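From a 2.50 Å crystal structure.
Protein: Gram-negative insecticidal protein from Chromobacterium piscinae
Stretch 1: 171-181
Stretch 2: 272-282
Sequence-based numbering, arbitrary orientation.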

# COMPACT_ATOMS: atom_id res chain seq x y z
N TYR A 171 23.88 -29.06 13.05
CA TYR A 171 23.10 -27.85 13.16
C TYR A 171 23.85 -26.67 12.55
O TYR A 171 25.06 -26.71 12.36
CB TYR A 171 22.74 -27.58 14.62
CG TYR A 171 23.92 -27.26 15.50
CD1 TYR A 171 24.37 -25.96 15.65
CD2 TYR A 171 24.62 -28.27 16.17
CE1 TYR A 171 25.47 -25.65 16.46
CE2 TYR A 171 25.72 -27.98 16.95
CZ TYR A 171 26.13 -26.67 17.12
OH TYR A 171 27.22 -26.37 17.88
N ILE A 172 23.10 -25.61 12.28
CA ILE A 172 23.66 -24.41 11.69
C ILE A 172 24.32 -23.59 12.78
O ILE A 172 23.66 -23.02 13.63
CB ILE A 172 22.57 -23.53 11.03
CG1 ILE A 172 21.84 -24.29 9.90
CG2 ILE A 172 23.17 -22.23 10.50
CD1 ILE A 172 22.70 -24.64 8.69
N SER A 173 25.64 -23.52 12.72
CA SER A 173 26.43 -22.75 13.69
C SER A 173 26.88 -21.42 13.15
O SER A 173 27.10 -20.48 13.90
CB SER A 173 27.64 -23.55 14.12
OG SER A 173 28.30 -22.90 15.16
N GLU A 174 27.07 -21.35 11.83
CA GLU A 174 27.48 -20.12 11.17
C GLU A 174 26.88 -20.13 9.77
O GLU A 174 26.87 -21.15 9.09
CB GLU A 174 29.00 -20.09 11.10
CG GLU A 174 29.59 -18.74 10.78
CD GLU A 174 31.12 -18.83 10.76
OE1 GLU A 174 31.65 -19.46 9.83
OE2 GLU A 174 31.79 -18.31 11.68
N ALA A 175 26.37 -18.99 9.32
CA ALA A 175 25.80 -18.92 7.97
C ALA A 175 25.96 -17.55 7.35
O ALA A 175 25.89 -16.52 8.03
CB ALA A 175 24.33 -19.28 8.01
N ALA A 176 26.13 -17.57 6.03
CA ALA A 176 26.09 -16.38 5.24
C ALA A 176 24.63 -16.07 4.94
O ALA A 176 23.87 -16.94 4.58
CB ALA A 176 26.86 -16.59 3.95
N VAL A 177 24.28 -14.79 5.08
CA VAL A 177 22.94 -14.34 4.79
C VAL A 177 22.96 -13.35 3.63
O VAL A 177 23.77 -12.44 3.57
CB VAL A 177 22.32 -13.69 6.04
CG1 VAL A 177 20.94 -13.20 5.73
CG2 VAL A 177 22.27 -14.69 7.20
N GLY A 178 22.04 -13.56 2.70
CA GLY A 178 21.84 -12.70 1.54
C GLY A 178 21.10 -13.45 0.45
O GLY A 178 20.05 -14.04 0.70
N GLY A 179 21.63 -13.44 -0.76
CA GLY A 179 21.09 -14.29 -1.82
C GLY A 179 22.17 -14.93 -2.63
O GLY A 179 23.25 -14.37 -2.79
N ARG A 180 21.87 -16.10 -3.15
CA ARG A 180 22.83 -16.89 -3.93
C ARG A 180 22.19 -17.26 -5.24
O ARG A 180 21.01 -17.63 -5.25
CB ARG A 180 23.14 -18.18 -3.20
CG ARG A 180 24.29 -18.98 -3.77
CD ARG A 180 24.63 -20.18 -2.90
NE ARG A 180 23.84 -21.34 -3.29
CZ ARG A 180 23.01 -22.06 -2.54
NH1 ARG A 180 22.76 -21.79 -1.27
NH2 ARG A 180 22.40 -23.10 -3.09
N LEU A 181 22.95 -17.23 -6.33
CA LEU A 181 22.50 -17.84 -7.58
C LEU A 181 23.39 -19.01 -7.90
O LEU A 181 24.60 -18.92 -7.77
CB LEU A 181 22.55 -16.83 -8.71
CG LEU A 181 21.58 -15.66 -8.59
CD1 LEU A 181 21.70 -14.80 -9.83
CD2 LEU A 181 20.13 -16.10 -8.39
N LEU A 272 19.64 -17.39 4.82
CA LEU A 272 20.80 -18.24 4.85
C LEU A 272 20.94 -18.70 3.42
O LEU A 272 19.98 -19.11 2.82
CB LEU A 272 20.56 -19.41 5.80
CG LEU A 272 21.57 -20.57 5.80
CD1 LEU A 272 21.60 -21.22 7.19
CD2 LEU A 272 21.22 -21.63 4.81
N MET A 273 22.14 -18.57 2.88
CA MET A 273 22.41 -18.99 1.52
C MET A 273 23.82 -19.49 1.27
O MET A 273 24.13 -19.81 0.12
CB MET A 273 22.08 -17.86 0.54
CG MET A 273 22.59 -16.48 0.91
SD MET A 273 24.37 -16.19 0.93
CE MET A 273 24.72 -16.36 -0.79
N ASP A 274 24.68 -19.58 2.28
CA ASP A 274 26.01 -20.11 2.06
C ASP A 274 26.62 -20.57 3.36
O ASP A 274 26.25 -20.11 4.45
CB ASP A 274 26.91 -19.05 1.40
CG ASP A 274 27.99 -19.65 0.47
OD1 ASP A 274 28.01 -20.88 0.26
OD2 ASP A 274 28.80 -18.83 -0.04
N PHE A 275 27.55 -21.50 3.22
CA PHE A 275 28.23 -22.12 4.33
C PHE A 275 29.70 -21.83 4.21
O PHE A 275 30.23 -21.72 3.08
CB PHE A 275 28.06 -23.62 4.26
CG PHE A 275 26.69 -24.11 4.59
CD1 PHE A 275 25.81 -23.39 5.38
CD2 PHE A 275 26.32 -25.38 4.18
CE1 PHE A 275 24.59 -23.92 5.71
CE2 PHE A 275 25.10 -25.91 4.51
CZ PHE A 275 24.23 -25.18 5.28
N SER A 276 30.35 -21.73 5.37
CA SER A 276 31.78 -21.63 5.49
C SER A 276 32.28 -22.92 6.12
O SER A 276 31.47 -23.80 6.44
CB SER A 276 32.12 -20.48 6.43
OG SER A 276 31.92 -20.87 7.79
N THR A 277 33.58 -23.02 6.39
CA THR A 277 34.13 -24.23 6.98
C THR A 277 33.57 -24.53 8.37
O THR A 277 33.65 -25.65 8.81
CB THR A 277 35.68 -24.23 7.09
OG1 THR A 277 36.10 -23.09 7.82
CG2 THR A 277 36.33 -24.20 5.74
N GLU A 278 33.01 -23.53 9.05
CA GLU A 278 32.46 -23.71 10.41
C GLU A 278 30.93 -23.80 10.48
O GLU A 278 30.38 -23.84 11.58
CB GLU A 278 32.94 -22.57 11.34
CG GLU A 278 34.46 -22.48 11.54
CD GLU A 278 35.09 -23.76 12.08
OE1 GLU A 278 34.50 -24.44 12.92
OE2 GLU A 278 36.20 -24.10 11.63
N SER A 279 30.26 -23.85 9.33
CA SER A 279 28.80 -23.68 9.30
C SER A 279 28.05 -24.80 9.97
O SER A 279 27.24 -24.55 10.85
CB SER A 279 28.30 -23.49 7.88
OG SER A 279 28.70 -22.23 7.42
N LEU A 280 28.33 -26.03 9.58
CA LEU A 280 27.65 -27.19 10.13
C LEU A 280 28.47 -27.76 11.27
O LEU A 280 29.65 -28.05 11.10
CB LEU A 280 27.45 -28.22 9.03
CG LEU A 280 26.50 -27.75 7.93
CD1 LEU A 280 26.61 -28.64 6.73
CD2 LEU A 280 25.07 -27.73 8.43
N GLN A 281 27.86 -27.89 12.45
CA GLN A 281 28.53 -28.44 13.62
C GLN A 281 27.71 -29.61 14.10
O GLN A 281 26.50 -29.58 14.02
CB GLN A 281 28.65 -27.38 14.71
CG GLN A 281 29.58 -26.23 14.34
CD GLN A 281 31.01 -26.70 14.09
OE1 GLN A 281 31.53 -27.52 14.83
NE2 GLN A 281 31.64 -26.19 13.03
N PRO A 282 28.38 -30.69 14.55
CA PRO A 282 27.67 -31.90 14.93
C PRO A 282 26.95 -31.73 16.24
O PRO A 282 27.46 -31.06 17.14
CB PRO A 282 28.79 -32.89 15.14
CG PRO A 282 29.97 -32.06 15.57
CD PRO A 282 29.84 -30.81 14.77
O HOH W 1 28.78 -28.84 18.00

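How do the backbones pair where stretch 1 enters the contact? Tyr-171 and Gln-281 form an antiparallel hydrogen-bonded pair: Tyr-171 N donates to Gln-281 O at 2.8 Å, and Gln-281 N returns a bond to Tyr-171 O at 3.0 Å, so both residues have their backbone donor and acceptor satisfied by each other. On the same face of the sheet, Gln-281 CB packs over the Tyr-171 ring in a CH-pi contact, 4.0 Å from the ring centroid. The amide of Gln-281 leads away and is used locally, its NE2 donating to Glu-278 O at 3.0 Å. At the far end of the tyrosine, water 1 lies 2.9 Å from Tyr-171 OH and donates to Pro-282 O at 2.7 Å, giving a carbonyl at the strand's end a partner.

What fastens the turn of stretch 2 to loop residue Ser-173 and to Glu-174, where the next strand begins? Ser-279, the last residue of a type I turn that starts at Ser-276, serves twice. Its carbonyl O accepts from Ser-173 N at 2.7 Å and, weakly, from Glu-174 N at 3.4 Å. Its hydroxyl OG donates to Glu-174 O at 2.7 Å while accepting from Ser-276 N at 2.7 Å, so a small side chain with both a donor and an acceptor ties the turn to itself and to stretch 1. Ser-276 OG works similarly: it donates to Glu-174 OE1 in a very short bond of 2.5 Å and accepts from Glu-278 N, within the turn, at 3.1 Å.

Which backbone bonds join Ala-176 to the residues before the turn? Ala-176 N donates to Asp-274 O at 3.0 Å, and Ala-176 O accepts from Met-273 N at 2.9 Å. The Ala-176 and Asp-274 side chains lie on the same face of the sheet, with Ala-176 CB 3.5 Å from Asp-274 CB. Further along, Arg-180 has its CA-to-CB bond pointing toward stretch 2, and its NH1 donates to Met-273 O at 2.8 Å, near the guanidinium plane; the group's other nitrogens are satisfied by residues flanking the stretches.

Which apolar groups are buried between them? Ile-172 CD1 reaches Phe-275 CE1 at 3.6 Å and Leu-280 CD2 at 3.9 Å, while Leu-272 CD1 meets Ile-172 CG2 at 3.8 Å and Ala-175 CB at 3.4 Å. These hydrocarbon side chains need no polar partners. Met-273 has the largest area covered by the other stretch; its flexible chain runs past Gly-178, with CG 3.4 Å from Gly-178 C, and ends with CE 3.4 Å from Arg-180 CB.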